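Local coordinates for protein ureidoglycolate hydrolase (Arabidopsis thaliana, PDB 4PXE) that hydrolyses (S)-ureidoglycolate to glyoxylate, ammonia and carbon dioxide as a manganese-dependent homodimer in plant purine breakdown, at residues Ile277-Thr282 with Thr306-Glu311; Arg313-Ile318 with Val342-Pro347; Val225-Ala230 with Met371-Ala376. All blocks are in the same frame, centred on the assembly; numbering follows the deposited sequence.

Interaction 1 (Ile277-Thr282 with Thr306-Glu311); sequences IDTVGT and TRDIDE. With GLV (glyoxylic acid), chain E.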
loop_
_atom_site.group_PDB
_atom_site.type_symbol
_atom_site.label_atom_id
_atom_site.label_comp_id
_atom_site.label_asym_id
_atom_site.label_seq_id
_atom_site.Cartn_x
_atom_site.Cartn_y
_atom_site.Cartn_z
ATOM N N ILE A 277 4.923 19.459 25.042
ATOM C CA ILE A 277 4.690 19.802 23.645
ATOM C C ILE A 277 5.864 19.377 22.749
ATOM O O ILE A 277 5.737 19.359 21.524
ATOM C CB ILE A 277 4.444 21.321 23.483
ATOM C CG1 ILE A 277 3.567 21.600 22.260
ATOM C CG2 ILE A 277 5.768 22.099 23.466
ATOM C CD1 ILE A 277 2.134 21.816 22.626
ATOM N N ASP A 278 7.007 19.048 23.343
ATOM C CA ASP A 278 8.171 18.653 22.559
ATOM C C ASP A 278 8.145 17.192 22.111
ATOM O O ASP A 278 9.002 16.758 21.342
ATOM C CB ASP A 278 9.463 18.943 23.327
ATOM C CG ASP A 278 9.692 20.420 23.518
ATOM O OD1 ASP A 278 9.522 21.174 22.536
ATOM O OD2 ASP A 278 10.012 20.827 24.653
ATOM N N THR A 279 7.175 16.431 22.600
ATOM C CA THR A 279 7.081 15.016 22.240
ATOM C C THR A 279 6.246 14.848 20.977
ATOM O O THR A 279 5.180 15.446 20.858
ATOM C CB THR A 279 6.423 14.202 23.371
ATOM O OG1 THR A 279 6.900 14.671 24.642
ATOM C CG2 THR A 279 6.738 12.705 23.232
ATOM N N VAL A 280 6.750 14.066 20.029
ATOM C CA VAL A 280 5.971 13.757 18.829
ATOM C C VAL A 280 5.963 12.258 18.536
ATOM O O VAL A 280 6.890 11.532 18.905
ATOM C CB VAL A 280 6.490 14.521 17.574
ATOM C CG1 VAL A 280 6.289 16.029 17.734
ATOM C CG2 VAL A 280 7.940 14.203 17.309
ATOM N N GLY A 281 4.912 11.801 17.864
ATOM C CA GLY A 281 4.865 10.427 17.397
ATOM C C GLY A 281 3.899 10.334 16.237
ATOM O O GLY A 281 2.905 11.047 16.199
ATOM N N THR A 282 4.212 9.463 15.284
ATOM C CA THR A 282 3.477 9.418 14.022
ATOM C C THR A 282 3.455 7.993 13.496
ATOM O O THR A 282 4.441 7.260 13.605
ATOM C CB THR A 282 4.188 10.299 12.963
ATOM O OG1 THR A 282 4.508 11.580 13.526
ATOM C CG2 THR A 282 3.334 10.502 11.721
ATOM N N THR A 306 8.952 8.269 16.504
ATOM C CA THR A 306 8.696 9.016 17.738
ATOM C C THR A 306 9.969 9.680 18.241
ATOM O O THR A 306 11.061 9.121 18.124
ATOM C CB THR A 306 7.999 8.154 18.834
ATOM O OG1 THR A 306 7.552 8.991 19.912
ATOM C CG2 THR A 306 8.904 7.051 19.356
ATOM N N ARG A 307 9.823 10.904 18.743
ATOM C CA ARG A 307 10.989 11.709 19.138
ATOM C C ARG A 307 10.664 12.623 20.302
ATOM O O ARG A 307 9.505 12.925 20.572
ATOM C CB ARG A 307 11.494 12.595 17.976
ATOM C CG ARG A 307 11.305 11.988 16.584
ATOM C CD ARG A 307 11.774 12.921 15.496
ATOM N NE ARG A 307 11.327 12.405 14.204
ATOM C CZ ARG A 307 11.768 12.848 13.030
ATOM N NH1 ARG A 307 12.657 13.840 12.978
ATOM N NH2 ARG A 307 11.308 12.326 11.900
ATOM N N ASP A 308 11.724 13.077 20.979
ATOM C CA ASP A 308 11.612 14.115 22.004
ATOM C C ASP A 308 13.010 14.696 22.188
ATOM O O ASP A 308 14.001 14.011 21.957
ATOM C CB ASP A 308 11.104 13.515 23.327
ATOM C CG ASP A 308 10.512 14.559 24.283
ATOM O OD1 ASP A 308 11.041 15.698 24.379
ATOM O OD2 ASP A 308 9.511 14.232 24.963
ATOM N N ILE A 309 13.091 15.947 22.618
ATOM C CA ILE A 309 14.382 16.518 22.982
ATOM C C ILE A 309 14.887 15.824 24.249
ATOM O O ILE A 309 16.094 15.660 24.436
ATOM C CB ILE A 309 14.312 18.058 23.147
ATOM C CG1 ILE A 309 15.713 18.643 23.394
ATOM C CG2 ILE A 309 13.356 18.445 24.266
ATOM C CD1 ILE A 309 16.746 18.294 22.326
ATOM N N ASP A 310 13.947 15.376 25.084
ATOM C CA ASP A 310 14.264 14.624 26.297
ATOM C C ASP A 310 14.247 13.115 26.030
ATOM O O ASP A 310 13.191 12.535 25.734
ATOM C CB ASP A 310 13.273 14.968 27.406
ATOM C CG ASP A 310 13.702 14.423 28.749
ATOM O OD1 ASP A 310 13.407 13.250 29.036
ATOM O OD2 ASP A 310 14.359 15.165 29.511
ATOM N N GLU A 311 15.413 12.490 26.134
ATOM C CA GLU A 311 15.582 11.075 25.802
ATOM C C GLU A 311 14.726 10.155 26.678
ATOM O O GLU A 311 14.055 9.245 26.179
ATOM C CB GLU A 311 17.060 10.689 25.902
ATOM C CG GLU A 311 17.410 9.316 25.342
ATOM C CD GLU A 311 18.913 9.048 25.357
ATOM O OE1 GLU A 311 19.667 9.901 25.875
ATOM O OE2 GLU A 311 19.342 7.992 24.848
HETATM C C1 GLV E . 14.594 13.424 8.455
HETATM O O1 GLV E . 15.758 14.156 8.625
HETATM C C2 GLV E . 13.629 13.543 9.581
HETATM O O2 GLV E . 13.926 14.286 10.572
HETATM O O3 GLV E . 12.531 12.913 9.536
#

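Interaction 2 (Arg313-Ile318 with Val342-Pro347); sequences RRNTVI and VNQDPP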
loop_
_atom_site.group_PDB
_atom_site.type_symbol
_atom_site.label_atom_id
_atom_site.label_comp_id
_atom_site.label_asym_id
_atom_site.label_seq_id
_atom_site.Cartn_x
_atom_site.Cartn_y
_atom_site.Cartn_z
ATOM N N ARG A 313 11.915 10.824 28.293
ATOM C CA ARG A 313 10.506 10.995 27.957
ATOM C C ARG A 313 10.173 10.222 26.674
ATOM O O ARG A 313 9.135 9.549 26.585
ATOM C CB ARG A 313 10.201 12.478 27.774
ATOM C CG ARG A 313 8.786 12.893 28.100
ATOM C CD ARG A 313 8.741 14.356 28.508
ATOM N NE ARG A 313 9.426 15.212 27.541
ATOM C CZ ARG A 313 9.890 16.431 27.807
ATOM N NH1 ARG A 313 9.741 16.955 29.019
ATOM N NH2 ARG A 313 10.502 17.131 26.860
ATOM N N ARG A 314 11.069 10.319 25.693
ATOM C CA ARG A 314 10.956 9.580 24.431
ATOM C C ARG A 314 10.884 8.075 24.698
ATOM O O ARG A 314 10.003 7.381 24.182
ATOM C CB ARG A 314 12.164 9.904 23.545
ATOM C CG ARG A 314 12.028 9.580 22.054
ATOM C CD ARG A 314 12.514 8.190 21.677
ATOM N NE ARG A 314 13.723 7.750 22.370
ATOM C CZ ARG A 314 14.965 7.911 21.922
ATOM N NH1 ARG A 314 15.207 8.547 20.779
ATOM N NH2 ARG A 314 15.985 7.443 22.632
ATOM N N ASN A 315 11.809 7.575 25.509
ATOM C CA ASN A 315 11.866 6.154 25.831
ATOM C C ASN A 315 10.615 5.650 26.535
ATOM O O ASN A 315 10.187 4.525 26.282
ATOM C CB ASN A 315 13.125 5.834 26.651
ATOM C CG ASN A 315 14.397 5.991 25.844
ATOM O OD1 ASN A 315 14.354 6.117 24.615
ATOM N ND2 ASN A 315 15.546 5.971 26.522
ATOM N N THR A 316 10.026 6.474 27.400
ATOM C CA THR A 316 8.767 6.131 28.060
ATOM C C THR A 316 7.663 5.922 27.025
ATOM O O THR A 316 6.860 5.001 27.146
ATOM C CB THR A 316 8.348 7.195 29.094
ATOM O OG1 THR A 316 9.286 7.193 30.180
ATOM C CG2 THR A 316 6.952 6.924 29.641
ATOM N N VAL A 317 7.650 6.750 25.986
ATOM C CA VAL A 317 6.664 6.584 24.920
ATOM C C VAL A 317 6.862 5.241 24.222
ATOM O O VAL A 317 5.883 4.514 23.984
ATOM C CB VAL A 317 6.720 7.735 23.891
ATOM C CG1 VAL A 317 5.791 7.443 22.724
ATOM C CG2 VAL A 317 6.321 9.051 24.538
ATOM N N ILE A 318 8.107 4.900 23.901
ATOM C CA ILE A 318 8.413 3.617 23.265
ATOM C C ILE A 318 7.967 2.430 24.128
ATOM O O ILE A 318 7.354 1.490 23.627
ATOM C CB ILE A 318 9.909 3.486 22.944
ATOM C CG1 ILE A 318 10.339 4.545 21.928
ATOM C CG2 ILE A 318 10.239 2.086 22.424
ATOM C CD1 ILE A 318 11.837 4.584 21.723
ATOM N N VAL A 342 13.837 -0.175 15.365
ATOM C CA VAL A 342 14.793 -0.103 14.272
ATOM C C VAL A 342 15.954 0.801 14.665
ATOM O O VAL A 342 17.115 0.502 14.375
ATOM C CB VAL A 342 14.116 0.403 12.983
ATOM C CG1 VAL A 342 15.143 0.631 11.875
ATOM C CG2 VAL A 342 13.029 -0.585 12.546
ATOM N N ASN A 343 15.634 1.898 15.341
ATOM C CA ASN A 343 16.666 2.751 15.928
ATOM C C ASN A 343 16.101 3.482 17.125
ATOM O O ASN A 343 14.902 3.752 17.199
ATOM C CB ASN A 343 17.263 3.734 14.909
ATOM C CG ASN A 343 16.236 4.710 14.361
ATOM O OD1 ASN A 343 15.472 4.367 13.458
ATOM N ND2 ASN A 343 16.236 5.941 14.877
ATOM N N GLN A 344 16.977 3.793 18.076
ATOM C CA GLN A 344 16.590 4.502 19.276
ATOM C C GLN A 344 17.824 5.282 19.682
ATOM O O GLN A 344 18.661 4.788 20.433
ATOM C CB GLN A 344 16.194 3.508 20.369
ATOM C CG GLN A 344 15.608 4.121 21.613
ATOM C CD GLN A 344 15.121 3.067 22.591
ATOM O OE1 GLN A 344 15.186 1.870 22.310
ATOM N NE2 GLN A 344 14.629 3.507 23.741
ATOM N N ASP A 345 17.948 6.491 19.148
ATOM C CA ASP A 345 19.196 7.225 19.236
ATOM C C ASP A 345 19.106 8.341 20.261
ATOM O O ASP A 345 18.044 8.897 20.487
ATOM C CB ASP A 345 19.542 7.802 17.862
ATOM C CG ASP A 345 19.607 6.731 16.789
ATOM O OD1 ASP A 345 18.819 6.813 15.828
ATOM O OD2 ASP A 345 20.442 5.809 16.911
ATOM N N PRO A 346 20.244 8.674 20.890
ATOM C CA PRO A 346 20.284 9.789 21.837
ATOM C C PRO A 346 20.275 11.130 21.114
ATOM O O PRO A 346 20.562 11.183 19.922
ATOM C CB PRO A 346 21.625 9.578 22.550
ATOM C CG PRO A 346 22.478 8.895 21.535
ATOM C CD PRO A 346 21.536 7.973 20.792
ATOM N N PRO A 347 19.941 12.205 21.833
ATOM C CA PRO A 347 20.089 13.539 21.243
ATOM C C PRO A 347 21.567 13.897 21.166
ATOM O O PRO A 347 22.396 13.222 21.783
ATOM C CB PRO A 347 19.374 14.436 22.249
ATOM C CG PRO A 347 19.516 13.723 23.553
ATOM C CD PRO A 347 19.502 12.259 23.240
#

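Interaction 3 (Val225-Ala230 with Met371-Ala376); sequences VTAIAA and MMISRA. With GLV (glyoxylic acid), chain E.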
loop_
_atom_site.group_PDB
_atom_site.type_symbol
_atom_site.label_atom_id
_atom_site.label_comp_id
_atom_site.label_asym_id
_atom_site.label_seq_id
_atom_site.Cartn_x
_atom_site.Cartn_y
_atom_site.Cartn_z
ATOM N N VAL A 225 22.040 26.338 15.822
ATOM C CA VAL A 225 21.454 25.139 16.420
ATOM C C VAL A 225 22.312 24.620 17.571
ATOM O O VAL A 225 23.511 24.404 17.408
ATOM C CB VAL A 225 21.274 24.040 15.360
ATOM C CG1 VAL A 225 20.784 22.732 15.996
ATOM C CG2 VAL A 225 20.316 24.518 14.283
ATOM N N THR A 226 21.689 24.401 18.723
ATOM C CA THR A 226 22.443 24.003 19.911
ATOM C C THR A 226 22.319 22.518 20.265
ATOM O O THR A 226 23.131 21.980 21.013
ATOM C CB THR A 226 22.007 24.823 21.132
ATOM O OG1 THR A 226 20.644 24.525 21.443
ATOM C CG2 THR A 226 22.147 26.327 20.860
ATOM N N ALA A 227 21.297 21.857 19.735
ATOM C CA ALA A 227 21.066 20.454 20.035
ATOM C C ALA A 227 20.110 19.890 19.000
ATOM O O ALA A 227 19.393 20.636 18.337
ATOM C CB ALA A 227 20.472 20.298 21.438
ATOM N N ILE A 228 20.115 18.569 18.876
ATOM C CA ILE A 228 19.222 17.857 17.969
ATOM C C ILE A 228 18.428 16.848 18.797
ATOM O O ILE A 228 19.013 16.093 19.571
ATOM C CB ILE A 228 20.028 17.106 16.888
ATOM C CG1 ILE A 228 20.834 18.091 16.032
ATOM C CG2 ILE A 228 19.087 16.240 16.023
ATOM C CD1 ILE A 228 21.791 17.419 15.064
ATOM N N ALA A 229 17.103 16.832 18.630
ATOM C CA ALA A 229 16.227 15.935 19.388
ATOM C C ALA A 229 16.522 14.457 19.128
ATOM O O ALA A 229 17.113 14.093 18.107
ATOM C CB ALA A 229 14.766 16.262 19.097
ATOM N N ALA A 230 16.112 13.620 20.082
ATOM C CA ALA A 230 16.414 12.192 20.077
ATOM C C ALA A 230 15.381 11.395 19.278
ATOM O O ALA A 230 14.215 11.324 19.669
ATOM C CB ALA A 230 16.448 11.682 21.503
ATOM N N MET A 371 19.518 31.249 19.246
ATOM C CA MET A 371 19.854 29.872 19.562
ATOM C C MET A 371 18.585 29.046 19.525
ATOM O O MET A 371 17.550 29.468 20.039
ATOM C CB MET A 371 20.440 29.796 20.972
ATOM C CG MET A 371 21.672 30.655 21.182
ATOM S SD MET A 371 23.040 30.047 20.208
ATOM C CE MET A 371 24.321 31.226 20.651
ATOM N N MET A 372 18.661 27.854 18.948
ATOM C CA MET A 372 17.474 27.001 18.915
ATOM C C MET A 372 17.855 25.546 18.735
ATOM O O MET A 372 19.006 25.232 18.438
ATOM C CB MET A 372 16.500 27.469 17.824
ATOM C CG MET A 372 17.079 27.461 16.419
ATOM S SD MET A 372 16.144 28.426 15.199
ATOM C CE MET A 372 14.559 27.609 15.264
ATOM N N ILE A 373 16.887 24.655 18.930
ATOM C CA ILE A 373 17.147 23.232 18.763
ATOM C C ILE A 373 16.565 22.736 17.445
ATOM O O ILE A 373 15.693 23.378 16.859
ATOM C CB ILE A 373 16.579 22.392 19.929
ATOM C CG1 ILE A 373 15.049 22.297 19.842
ATOM C CG2 ILE A 373 17.056 22.956 21.267
ATOM C CD1 ILE A 373 14.474 21.000 20.392
ATOM N N SER A 374 17.081 21.609 16.971
ATOM C CA SER A 374 16.486 20.947 15.817
ATOM C C SER A 374 15.534 19.855 16.290
ATOM O O SER A 374 15.888 19.032 17.138
ATOM C CB SER A 374 17.565 20.342 14.929
ATOM O OG SER A 374 16.987 19.712 13.795
ATOM N N ARG A 375 14.328 19.858 15.733
ATOM C CA ARG A 375 13.341 18.809 16.004
ATOM C C ARG A 375 13.549 17.640 15.041
ATOM O O ARG A 375 13.476 16.462 15.427
ATOM C CB ARG A 375 11.925 19.373 15.894
ATOM C CG ARG A 375 11.648 20.520 16.865
ATOM C CD ARG A 375 10.171 20.855 16.902
ATOM N NE ARG A 375 9.894 22.026 17.735
ATOM C CZ ARG A 375 9.845 22.008 19.065
ATOM N NH1 ARG A 375 10.064 20.881 19.732
ATOM N NH2 ARG A 375 9.572 23.124 19.732
ATOM N N ALA A 376 13.784 17.971 13.779
ATOM C CA ALA A 376 14.212 16.994 12.791
ATOM C C ALA A 376 15.560 16.416 13.189
ATOM O O ALA A 376 16.330 17.050 13.917
ATOM C CB ALA A 376 14.309 17.652 11.421
HETATM C C1 GLV E . 14.594 13.424 8.455
HETATM O O1 GLV E . 15.758 14.156 8.625
HETATM C C2 GLV E . 13.629 13.543 9.581
HETATM O O2 GLV E . 13.926 14.286 10.572
HETATM O O3 GLV E . 12.531 12.913 9.536
HETATM O O HOH W 1 15.061 14.093 15.900
#

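Interaction 1 (Ile277-Thr282 with Thr306-Glu311)
T279 sets OG1 anti to its carbonyl carbon (chi1 -40°), and D308 sets CG anti to its backbone N (chi1 -160°), which brings the T279 hydroxyl and D308 CG toward each other across the two segments. T279 OG1 donates to D308 OD2 at 2.7 Å, reaching that oxygen from above the carboxylate plane. R313 adds a salt bridge to the same oxygen, while D308 OD1 accepts from D310 N at 3.0 Å in an Asx turn that leads the chain toward helix 311-332. Held at both oxygens, the carboxylate has little freedom to turn and probably stays charged. Strands 280-289 and 295-308 form a beta hairpin in the dimerization region, and the contact lies at the end of it away from the turn. V280 and R307 are an antiparallel hydrogen-bonded pair, V280 N to R307 O and R307 N to V280 O both measuring 3.0 Å. V280 O takes a second donor, T306 OG1 at 2.8 Å. V280 CG2 rests 4.0 Å from R307 CB. Beyond that, the R307 chain runs extended from CG to NE, and its two terminal nitrogens clasp the glyoxylate carboxylate side by side: NH1 to O2 at 2.8 Å and NH2 to O3 at 2.7 Å. D305 holds R307 NE by a salt bridge, and the ligand is also hydrogen-bonded to Y377 N and to N294 ND2 of the second subunit.

Interaction 2 (Arg313-Ile318 with Val342-Pro347)
R314, N315 and I318 on one side of helix 311-332 reach Q344 and D345 at the end of strand 335-344, a helix-on-sheet contact in the dimerization region of this M20-family enzyme. The short segments' axes stay 11.4 Å apart, so side chains do the bridging. The tight part is buried around R314. Its chain bends at chi2 (-91°) and again at chi3, and the guanidinium presents its edge to the carbonyl of D345, with NH1 donating to D345 O at 2.9 Å. A weak second bond from R314 NH2 goes to the same oxygen. The other edge of the guanidinium grips its own neighbour on the helix, NE and NH2 both donating to N315 OD1 at 2.8 and 2.9 Å, which fixes the rotation of both groups. Over one face of the guanidinium lies Q344 CG, 3.5 Å from R314 NH2, and the buried I318 brings CD1 to 3.6 Å from Q344 NE2. Toward solvent the contact thins out: N315, partly exposed, meets Q344 mainly through its amide, and the Q344 amide end lies on this side. The D345 carboxylate turns to R150, and N343 ND2 also donates to its OD1. Extended beyond CG, Q344 delivers NE2 to N315 OD1 at 2.8 Å, as the third donor on that oxygen, arriving from above the N315 carbonyl plane with the two amide planes 87° apart.

Interaction 3 (Val225-Ala230 with Met371-Ala376)
M372 O is approached from two successive residues of the facing strand: T226 N donates to it at 2.8 Å, and V225 CA sends a CA-H...O contact to it at 3.2 Å. Further on, S374 N donates to A227 O at 2.9 Å, and A229 N to S374 O at 2.9 Å. Between the T226 N bond and the S374 N bond the register slips by one residue, V225 facing M372 but I228 facing S374; the psi of -18° at T226, out of line with an extended strand, is consistent with the extra residue being taken up there. T226 places OG1 between its backbone N and carbonyl carbon, which leaves CG2 to touch M371 at CB and SD, both 3.9 Å away, while OG1 lies against I373 CG2. An alanine here would probably leave the M371 side chain without its methyl neighbour and freer to move, and open a gap beside I373 CG2. The two strands run parallel, 222-239 beside 369-374, where the long strand 222-239 enters the dimerization region at A230. On the opposite face from A227 and I373, I228 CG1 packs on S374 CB. S374 OG donates to A376 O at 2.7 Å and also bonds H378 NE2, of the substrate site. Past the strand ends a water donates to both A229 O and R375 O, and A376 CB lies 3.5 Å from glyoxylate O2.

Interactions 1 and 2 are buried contacts of the dimerization region, while interaction 3, partly buried with M371 exposed, sits where strand 222-239 runs into that region. Interactions 1 and 3 are strand pairs, antiparallel and parallel; interaction 3 rests on backbone bonds, while interaction 1 adds hydroxyl bonds from T279 and T306 to its backbone pair. Interaction 2 joins helix to strand through arginine and amide side chains. Strand 222-239 ties them together, neighbouring both 295-308 and 335-344. A salt bridge joins interactions 1 and 2, and another, D278 to R375, joins 1 and 3. Interactions 1 and 3 both reach glyoxylate, by the R307 charge and the A376 methyl, and both touch the second subunit; interaction 2 touches neither.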